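Local coordinates for protein 4-oxalmesaconate hydratase (Pseudomonas putida, PDB 5CGZ) that catalyses the hydration of 4-carboxy-2-hydroxymuconate in gallate degradation, as a hexameric enzyme with one zinc ion per subunit, at residues 97-102 against 140-145. Residues are numbered along the deposited sequence; the frame is centred on the assembly and turned at random. Where two conformers were deposited one is given.
Sequences RLADVY and EGYKPG
Asp100 OD1 takes two donors from the loop: the phenol of Tyr142, whose OH donates at 2.7 Å, and the ammonium of Lys143, whose NZ makes a weak bond at 3.3 Å. The phenol comes in from above the carboxylate plane, 37° out of it, while OD1 itself lies at the edge of the ring. Lys143 NZ also reaches Asp100 OD2, at 3.2 Å, so one ammonium spans both oxygens in a salt bridge whose two hydrogen bonds are both weak. The Tyr142 ring reaches helix 92-105 because its chi1 of 176° sets CG opposite the backbone N, and its CE2 rests 4.0 Å from Ala99 CB. Lys143 runs alongside, its CG over the centre of one face of the Tyr142 ring, 3.9 Å above the plane, and the rest of the chain extended as far as NZ. Phe96 meets the Tyr142 ring nearly parallel, and Arg103 NH1 bonds the Tyr142 carbonyl, so helix 92-105 meets both ring and backbone. Were Asp100 replaced by an alanine, the phenol would probably lose its acceptor and the ammonium this counter-charge. Away from the zinc, a neutral donor and a cation share one carboxylate, an arrangement that probably favours the ionised form of Asp100.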
loop_
_atom_site.group_PDB
_atom_site.type_symbol
_atom_site.label_atom_id
_atom_site.label_comp_id
_atom_site.label_asym_id
_atom_site.label_seq_id
_atom_site.Cartn_x
_atom_site.Cartn_y
_atom_site.Cartn_z
ATOM N N ARG A 97 2.214 -7.120 33.207
ATOM C CA ARG A 97 1.319 -6.221 33.944
ATOM C C ARG A 97 0.028 -6.020 33.150
ATOM O O ARG A 97 -1.077 -6.144 33.674
ATOM C CB ARG A 97 1.982 -4.854 34.203
ATOM C CG ARG A 97 2.789 -4.717 35.507
ATOM C CD ARG A 97 2.376 -3.456 36.315
ATOM N NE ARG A 97 3.153 -2.258 35.991
ATOM C CZ ARG A 97 2.909 -1.033 36.473
ATOM N NH1 ARG A 97 3.688 -0.029 36.109
ATOM N NH2 ARG A 97 1.895 -0.801 37.309
ATOM N N LEU A 98 0.182 -5.694 31.867
ATOM C CA LEU A 98 -0.975 -5.436 31.017
ATOM C C LEU A 98 -1.763 -6.720 30.733
ATOM O O LEU A 98 -2.993 -6.703 30.707
ATOM C CB LEU A 98 -0.538 -4.769 29.703
ATOM C CG LEU A 98 -1.663 -4.178 28.847
ATOM C CD1 LEU A 98 -2.579 -3.283 29.696
ATOM C CD2 LEU A 98 -1.079 -3.378 27.676
ATOM N N ALA A 99 -1.066 -7.835 30.521
ATOM C CA ALA A 99 -1.753 -9.114 30.334
ATOM C C ALA A 99 -2.609 -9.455 31.553
ATOM O O ALA A 99 -3.696 -10.023 31.414
ATOM C CB ALA A 99 -0.757 -10.236 30.056
ATOM N N ASP A 100 -2.123 -9.109 32.744
ATOM C CA ASP A 100 -2.900 -9.344 33.962
ATOM C C ASP A 100 -4.155 -8.465 34.001
ATOM O O ASP A 100 -5.199 -8.897 34.485
ATOM C CB ASP A 100 -2.041 -9.101 35.208
ATOM C CG ASP A 100 -0.913 -10.127 35.354
ATOM O OD1 ASP A 100 -0.974 -11.203 34.711
ATOM O OD2 ASP A 100 0.036 -9.852 36.118
ATOM N N VAL A 101 -4.061 -7.236 33.499
ATOM C CA VAL A 101 -5.255 -6.399 33.394
ATOM C C VAL A 101 -6.281 -7.083 32.494
ATOM O O VAL A 101 -7.467 -7.138 32.827
ATOM C CB VAL A 101 -4.927 -4.991 32.860
ATOM C CG1 VAL A 101 -6.210 -4.191 32.611
ATOM C CG2 VAL A 101 -4.021 -4.261 33.854
ATOM N N TYR A 102 -5.824 -7.617 31.359
ATOM C CA TYR A 102 -6.706 -8.347 30.447
ATOM C C TYR A 102 -7.382 -9.520 31.147
ATOM O O TYR A 102 -8.588 -9.730 31.003
ATOM C CB TYR A 102 -5.932 -8.881 29.238
ATOM C CG TYR A 102 -5.843 -7.958 28.033
ATOM C CD1 TYR A 102 -6.830 -7.966 27.049
ATOM C CD2 TYR A 102 -4.740 -7.123 27.848
ATOM C CE1 TYR A 102 -6.736 -7.140 25.920
ATOM C CE2 TYR A 102 -4.633 -6.295 26.718
ATOM C CZ TYR A 102 -5.637 -6.311 25.764
ATOM O OH TYR A 102 -5.539 -5.499 24.656
ATOM N N GLU A 140 -2.899 -20.480 27.179
ATOM C CA GLU A 140 -3.226 -21.356 28.296
ATOM C C GLU A 140 -1.955 -21.709 29.078
ATOM O O GLU A 140 -2.022 -22.217 30.194
ATOM C CB GLU A 140 -3.960 -22.607 27.790
ATOM C CG GLU A 140 -5.397 -22.276 27.358
ATOM C CD GLU A 140 -6.176 -23.460 26.802
ATOM O OE1 GLU A 140 -6.888 -23.275 25.786
ATOM O OE2 GLU A 140 -6.097 -24.566 27.381
ATOM N N GLY A 141 -0.799 -21.388 28.503
ATOM C CA GLY A 141 0.473 -21.594 29.174
ATOM C C GLY A 141 0.926 -20.377 29.966
ATOM O O GLY A 141 1.946 -20.417 30.662
ATOM N N TYR A 142 0.187 -19.280 29.854
ATOM C CA TYR A 142 0.480 -18.110 30.679
ATOM C C TYR A 142 -0.376 -18.167 31.933
ATOM O O TYR A 142 -1.607 -18.111 31.840
ATOM C CB TYR A 142 0.222 -16.798 29.929
ATOM C CG TYR A 142 0.424 -15.590 30.810
ATOM C CD1 TYR A 142 1.699 -15.240 31.256
ATOM C CD2 TYR A 142 -0.655 -14.812 31.220
ATOM C CE1 TYR A 142 1.894 -14.144 32.088
ATOM C CE2 TYR A 142 -0.473 -13.702 32.045
ATOM C CZ TYR A 142 0.809 -13.375 32.473
ATOM O OH TYR A 142 1.012 -12.284 33.293
ATOM N N LYS A 143 0.280 -18.266 33.093
ATOM C CA LYS A 143 -0.398 -18.463 34.376
ATOM C C LYS A 143 -1.482 -19.526 34.245
ATOM O O LYS A 143 -2.672 -19.230 34.366
ATOM C CB LYS A 143 -0.988 -17.147 34.897
ATOM C CG LYS A 143 0.086 -16.094 35.189
ATOM C CD LYS A 143 -0.431 -14.907 35.997
ATOM C CE LYS A 143 0.719 -13.938 36.305
ATOM N NZ LYS A 143 0.322 -12.814 37.221
ATOM N N PRO A 144 -1.060 -20.773 33.989
ATOM C CA PRO A 144 -1.956 -21.903 33.722
ATOM C C PRO A 144 -3.018 -22.015 34.805
ATOM O O PRO A 144 -2.717 -21.766 35.970
ATOM C CB PRO A 144 -1.020 -23.111 33.744
ATOM C CG PRO A 144 0.344 -22.556 33.502
ATOM C CD PRO A 144 0.343 -21.198 34.127
ATOM N N GLY A 145 -4.240 -22.361 34.432
ATOM C CA GLY A 145 -5.310 -22.452 35.406
ATOM C C GLY A 145 -6.187 -21.218 35.461
ATOM O O GLY A 145 -7.368 -21.317 35.791
#